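Local coordinates for protein C-domain type II peptide synthetase (Streptomyces globisporus, PDB 4ZNM) that is a free-standing condensation-domain protein of the nonribosomal peptide synthetase type, built on the fold of the CoA-dependent acyltransferase clan, at residues Gly50-Thr55 with Leu388-Ile393; Ala206-Val211 with His343-Ser348. One frame throughout, in Å; residues are numbered along the deposited sequence.

Contact 1. Residues Gly50-Thr55 with Leu388-Ile393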
loop_
_atom_site.group_PDB
_atom_site.type_symbol
_atom_site.label_atom_id
_atom_site.label_comp_id
_atom_site.label_asym_id
_atom_site.label_seq_id
_atom_site.Cartn_x
_atom_site.Cartn_y
_atom_site.Cartn_z
ATOM N N GLY A 50 3.618 -2.964 9.666
ATOM C CA GLY A 50 3.410 -1.664 10.273
ATOM C C GLY A 50 3.953 -1.691 11.690
ATOM O O GLY A 50 4.114 -2.768 12.306
ATOM N N ALA A 51 4.265 -0.507 12.179
ATOM C CA ALA A 51 4.813 -0.353 13.525
ATOM C C ALA A 51 4.138 0.789 14.247
ATOM O O ALA A 51 3.866 1.841 13.645
ATOM C CB ALA A 51 6.298 -0.106 13.460
ATOM N N TRP A 52 3.907 0.568 15.541
ATOM C CA TRP A 52 3.286 1.538 16.433
ATOM C C TRP A 52 4.160 1.734 17.660
ATOM O O TRP A 52 4.616 0.742 18.261
ATOM C CB TRP A 52 1.920 1.039 16.855
ATOM C CG TRP A 52 0.901 1.090 15.797
ATOM C CD1 TRP A 52 -0.017 2.067 15.610
ATOM C CD2 TRP A 52 0.686 0.130 14.770
ATOM N NE1 TRP A 52 -0.798 1.774 14.539
ATOM C CE2 TRP A 52 -0.384 0.592 13.997
ATOM C CE3 TRP A 52 1.302 -1.067 14.427
ATOM C CZ2 TRP A 52 -0.866 -0.106 12.895
ATOM C CZ3 TRP A 52 0.834 -1.768 13.341
ATOM C CH2 TRP A 52 -0.252 -1.289 12.582
ATOM N N ARG A 53 4.377 2.982 18.048
ATOM C CA ARG A 53 5.056 3.296 19.310
ATOM C C ARG A 53 4.026 3.239 20.431
ATOM O O ARG A 53 2.991 3.942 20.352
ATOM C CB ARG A 53 5.706 4.692 19.216
ATOM C CG ARG A 53 6.623 5.079 20.359
ATOM C CD ARG A 53 7.968 4.368 20.314
ATOM N NE ARG A 53 8.805 4.863 21.376
ATOM C CZ ARG A 53 9.685 5.845 21.263
ATOM N NH1 ARG A 53 10.336 6.245 22.340
ATOM N NH2 ARG A 53 9.917 6.433 20.095
ATOM N N LEU A 54 4.290 2.418 21.454
ATOM C CA LEU A 54 3.361 2.237 22.601
ATOM C C LEU A 54 3.890 2.859 23.884
ATOM O O LEU A 54 5.009 2.582 24.272
ATOM C CB LEU A 54 3.090 0.755 22.879
ATOM C CG LEU A 54 2.621 -0.108 21.707
ATOM C CD1 LEU A 54 2.393 -1.571 22.183
ATOM C CD2 LEU A 54 1.376 0.448 21.127
ATOM N N THR A 55 3.084 3.705 24.518
ATOM C CA THR A 55 3.421 4.352 25.779
ATOM C C THR A 55 2.484 3.827 26.855
ATOM O O THR A 55 1.266 3.933 26.708
ATOM C CB THR A 55 3.294 5.898 25.682
ATOM O OG1 THR A 55 4.062 6.354 24.552
ATOM C CG2 THR A 55 3.772 6.585 26.970
ATOM N N LEU A 388 -3.204 2.375 27.397
ATOM C CA LEU A 388 -2.161 2.461 26.369
ATOM C C LEU A 388 -2.412 3.569 25.337
ATOM O O LEU A 388 -3.501 3.677 24.783
ATOM C CB LEU A 388 -2.039 1.162 25.627
ATOM C CG LEU A 388 -1.119 0.104 26.174
ATOM C CD1 LEU A 388 -1.188 -1.036 25.189
ATOM C CD2 LEU A 388 0.327 0.614 26.361
ATOM N N THR A 389 -1.386 4.384 25.120
ATOM C CA THR A 389 -1.313 5.316 23.999
ATOM C C THR A 389 -0.518 4.678 22.838
ATOM O O THR A 389 0.500 4.036 23.057
ATOM C CB THR A 389 -0.642 6.624 24.458
ATOM O OG1 THR A 389 -1.474 7.285 25.424
ATOM C CG2 THR A 389 -0.344 7.558 23.264
ATOM N N TYR A 390 -0.991 4.816 21.613
ATOM C CA TYR A 390 -0.316 4.220 20.478
ATOM C C TYR A 390 -0.320 5.199 19.300
ATOM O O TYR A 390 -1.297 5.904 19.049
ATOM C CB TYR A 390 -0.942 2.870 20.092
ATOM C CG TYR A 390 -2.398 2.891 19.685
ATOM C CD1 TYR A 390 -2.776 2.749 18.343
ATOM C CD2 TYR A 390 -3.398 3.021 20.641
ATOM C CE1 TYR A 390 -4.126 2.755 17.964
ATOM C CE2 TYR A 390 -4.734 3.025 20.290
ATOM C CZ TYR A 390 -5.096 2.902 18.949
ATOM O OH TYR A 390 -6.427 2.886 18.617
ATOM N N SER A 391 0.802 5.219 18.593
ATOM C CA SER A 391 1.074 6.178 17.542
ATOM C C SER A 391 1.733 5.441 16.391
ATOM O O SER A 391 2.773 4.832 16.572
ATOM C CB SER A 391 1.982 7.275 18.109
ATOM O OG SER A 391 1.824 8.490 17.433
ATOM N N LYS A 392 1.126 5.486 15.218
ATOM C CA LYS A 392 1.682 4.833 14.043
ATOM C C LYS A 392 3.042 5.448 13.713
ATOM O O LYS A 392 3.185 6.657 13.727
ATOM C CB LYS A 392 0.709 4.963 12.864
ATOM C CG LYS A 392 1.126 4.231 11.573
ATOM C CD LYS A 392 0.897 2.744 11.707
ATOM C CE LYS A 392 1.559 1.948 10.611
ATOM N NZ LYS A 392 1.131 2.356 9.295
ATOM N N ILE A 393 4.033 4.610 13.409
ATOM C CA ILE A 393 5.349 5.087 12.999
ATOM C C ILE A 393 5.329 5.156 11.459
ATOM O O ILE A 393 5.416 4.144 10.778
ATOM C CB ILE A 393 6.515 4.180 13.512
ATOM C CG1 ILE A 393 6.663 4.252 15.035
ATOM C CG2 ILE A 393 7.850 4.581 12.862
ATOM C CD1 ILE A 393 7.634 3.217 15.613
HETATM O O HOH W 1 4.610 1.643 10.321
#
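Lys392 lays its CD over one face of the Trp52 indole. CD is 3.7 Å from the centre of the five-membered ring of Trp52, a CH-pi contact offset toward the rim. The Lys392 chain starts with CG anti to the backbone N (chi1 -176°) and bends at chi2 (76°), which carries CD over the ring. Trp52 CD1 then meets the edge of the Tyr390 ring, 3.9 Å from Tyr390 CD1. Leu54 CD2 follows, 3.5 Å from Tyr390 CB. Helix 162-180 packs on this face, against Trp52 and Tyr390.

The strands are antiparallel. Arg53 pairs with Ser391, and Thr55 with Thr389, each through two backbone hydrogen bonds. Beyond them Ile393 N gives a nearly straight bond to Ala51 O (2.8 Å, 170° at the hydrogen). Water 1 links Ala51 N to Ile393 O.

Between strands 366-373 and 410-416 of the C-terminal sheet, the chain leaves to add strand 388-392 to the N-terminal sheet. This is consistent with the crossover between the two lobes of condensation domains.

Backbone bonds thus fix the register, and the lysine lends its methylenes to an aromatic and aliphatic face. On the other face the Arg53 charge is met by Asp148 and Glu110.

Contact 2. Residues Ala206-Val211 with His343-Ser348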
loop_
_atom_site.group_PDB
_atom_site.type_symbol
_atom_site.label_atom_id
_atom_site.label_comp_id
_atom_site.label_asym_id
_atom_site.label_seq_id
_atom_site.Cartn_x
_atom_site.Cartn_y
_atom_site.Cartn_z
ATOM N N ALA A 206 -24.453 -4.478 -12.074
ATOM C CA ALA A 206 -25.276 -3.276 -12.104
ATOM C C ALA A 206 -25.238 -2.554 -13.468
ATOM O O ALA A 206 -24.261 -2.639 -14.200
ATOM C CB ALA A 206 -24.828 -2.333 -11.000
ATOM N N PRO A 207 -26.298 -1.809 -13.798
ATOM C CA PRO A 207 -26.351 -1.199 -15.140
ATOM C C PRO A 207 -25.238 -0.189 -15.418
ATOM O O PRO A 207 -24.784 -0.106 -16.560
ATOM C CB PRO A 207 -27.718 -0.509 -15.157
ATOM C CG PRO A 207 -28.512 -1.222 -14.100
ATOM C CD PRO A 207 -27.522 -1.547 -13.025
ATOM N N ARG A 208 -24.789 0.549 -14.402
ATOM C CA ARG A 208 -23.721 1.535 -14.598
ATOM C C ARG A 208 -22.438 0.892 -15.109
ATOM O O ARG A 208 -21.551 1.576 -15.616
ATOM C CB ARG A 208 -23.416 2.293 -13.300
ATOM C CG ARG A 208 -22.768 1.451 -12.203
ATOM C CD ARG A 208 -21.919 2.287 -11.241
ATOM N NE ARG A 208 -20.622 2.668 -11.804
ATOM C CZ ARG A 208 -19.519 1.916 -11.757
ATOM N NH1 ARG A 208 -18.389 2.360 -12.305
ATOM N NH2 ARG A 208 -19.536 0.718 -11.176
ATOM N N VAL A 209 -22.322 -0.419 -14.948
ATOM C CA VAL A 209 -21.088 -1.093 -15.294
ATOM C C VAL A 209 -20.879 -1.001 -16.803
ATOM O O VAL A 209 -19.794 -0.671 -17.264
ATOM C CB VAL A 209 -21.096 -2.547 -14.812
ATOM C CG1 VAL A 209 -19.904 -3.324 -15.406
ATOM C CG2 VAL A 209 -21.067 -2.575 -13.276
ATOM N N ALA A 210 -21.935 -1.276 -17.555
ATOM C CA ALA A 210 -21.860 -1.233 -19.003
ATOM C C ALA A 210 -21.516 0.183 -19.455
ATOM O O ALA A 210 -20.691 0.361 -20.340
ATOM C CB ALA A 210 -23.159 -1.696 -19.603
ATOM N N VAL A 211 -22.137 1.182 -18.825
ATOM C CA VAL A 211 -21.809 2.583 -19.071
ATOM C C VAL A 211 -20.309 2.861 -18.795
ATOM O O VAL A 211 -19.634 3.534 -19.579
ATOM C CB VAL A 211 -22.705 3.506 -18.222
ATOM C CG1 VAL A 211 -22.315 4.958 -18.409
ATOM C CG2 VAL A 211 -24.172 3.330 -18.587
ATOM N N HIS A 343 -16.051 6.392 -12.743
ATOM C CA HIS A 343 -16.276 5.194 -13.548
ATOM C C HIS A 343 -15.460 4.022 -13.083
ATOM O O HIS A 343 -15.246 3.073 -13.839
ATOM C CB HIS A 343 -15.958 5.469 -15.008
ATOM C CG HIS A 343 -16.856 6.489 -15.628
ATOM N ND1 HIS A 343 -18.158 6.210 -15.986
ATOM C CD2 HIS A 343 -16.638 7.783 -15.965
ATOM C CE1 HIS A 343 -18.704 7.290 -16.527
ATOM N NE2 HIS A 343 -17.801 8.255 -16.533
ATOM N N GLU A 344 -15.022 4.064 -11.833
ATOM C CA GLU A 344 -14.078 3.052 -11.379
ATOM C C GLU A 344 -14.643 1.646 -11.548
ATOM O O GLU A 344 -15.787 1.360 -11.186
ATOM C CB GLU A 344 -13.676 3.264 -9.915
ATOM C CG GLU A 344 -12.692 2.206 -9.456
ATOM C CD GLU A 344 -12.107 2.410 -8.038
ATOM O OE1 GLU A 344 -12.408 3.436 -7.402
ATOM O OE2 GLU A 344 -11.357 1.510 -7.566
ATOM N N LEU A 345 -13.788 0.761 -12.051
ATOM C CA LEU A 345 -14.105 -0.664 -12.130
ATOM C C LEU A 345 -13.005 -1.550 -11.560
ATOM O O LEU A 345 -11.820 -1.208 -11.658
ATOM C CB LEU A 345 -14.335 -1.066 -13.590
ATOM C CG LEU A 345 -15.538 -0.465 -14.335
ATOM C CD1 LEU A 345 -15.483 -0.916 -15.775
ATOM C CD2 LEU A 345 -16.860 -0.887 -13.687
ATOM N N PRO A 346 -13.384 -2.718 -11.025
ATOM C CA PRO A 346 -12.341 -3.682 -10.662
ATOM C C PRO A 346 -11.479 -3.991 -11.873
ATOM O O PRO A 346 -12.015 -4.394 -12.922
ATOM C CB PRO A 346 -13.120 -4.923 -10.209
ATOM C CG PRO A 346 -14.568 -4.522 -10.181
ATOM C CD PRO A 346 -14.724 -3.330 -11.032
ATOM N N PHE A 347 -10.165 -3.829 -11.729
ATOM C CA PHE A 347 -9.279 -3.895 -12.873
ATOM C C PHE A 347 -9.373 -5.225 -13.633
ATOM O O PHE A 347 -9.263 -5.236 -14.850
ATOM C CB PHE A 347 -7.829 -3.646 -12.445
ATOM C CG PHE A 347 -6.885 -3.468 -13.606
ATOM C CD1 PHE A 347 -5.939 -4.417 -13.898
ATOM C CD2 PHE A 347 -6.957 -2.349 -14.410
ATOM C CE1 PHE A 347 -5.057 -4.254 -14.972
ATOM C CE2 PHE A 347 -6.081 -2.182 -15.474
ATOM C CZ PHE A 347 -5.140 -3.139 -15.751
ATOM N N SER A 348 -9.567 -6.340 -12.929
ATOM C CA SER A 348 -9.617 -7.646 -13.586
ATOM C C SER A 348 -10.807 -7.736 -14.556
ATOM O O SER A 348 -10.759 -8.486 -15.533
ATOM C CB SER A 348 -9.689 -8.777 -12.548
ATOM O OG SER A 348 -10.936 -8.732 -11.883
#
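Arg208 and Glu344 make the polar part of this contact. Arg208 NH1 donates to the backbone oxygen Glu344 O at 3.0 Å. The bond is bent, with 145° at the hydrogen. NH1 lies above the carbonyl plane of Glu344, 46° out of it. This is a side-chain to main-chain bond, and the Glu344 carboxylate takes no part. Arg208 is exposed and poorly ordered, so its bond is probably a mobile one. Its chain bends at chi3 (-77°), which turns NE off the line of the preceding carbons. The guanidinium also lies near His343, with the His343 backbone carbon 3.5 Å from Arg208 NH1.

The apolar part is a single pair of methyls. Leu345 CD2 meets Val209 CG1 at 4.3 Å. The same Leu345 CD2 makes a van der Waals contact with the guanidinium, 3.8 Å from Arg208 NH1 and oblique to the plane of the group. The Arg208 and Leu345 side chains run alongside each other, pointing opposite ways.

Further interactions hold the segment 343-348 in place. On helix 207-219, His343 stacks its ring on Phe215, and His343 O accepts a bond from Trp216 NE1. Asn312 binds the chain on both sides of Pro346, at Leu345 O and Phe347 N, and shares the Glu344 carboxylate with Ser295.

The arrangement is a surface contact of the condensation-domain fold, in which an interhelical loop lies against the start of a distant helix. The loop between helices 339-342 and 347-350 rests on the first turn of helix 207-219, and Pro346 in it is the N-cap residue of helix 347-350.

Contacts 1 and 2 lie on opposite sides of the centre of the chain. Their centres are 39 Å apart, and their nearest atoms are about 21 Å apart, so they do not touch. Contact 2 is nested inside the long loop of sequence that contact 1 closes. Contact 1 joins two inner strands of the six-stranded mixed sheet, in the N-terminal half of the fold. Contact 2 joins a helix start to a loop at the surface, and it rests largely on side chains where contact 1 rests on backbone pairing. Condensation domains hold their active site between two lobes, and neither contact is known to contribute a residue to it. A bound sodium ion lies about 10 Å from the side chain of Leu388 in contact 1.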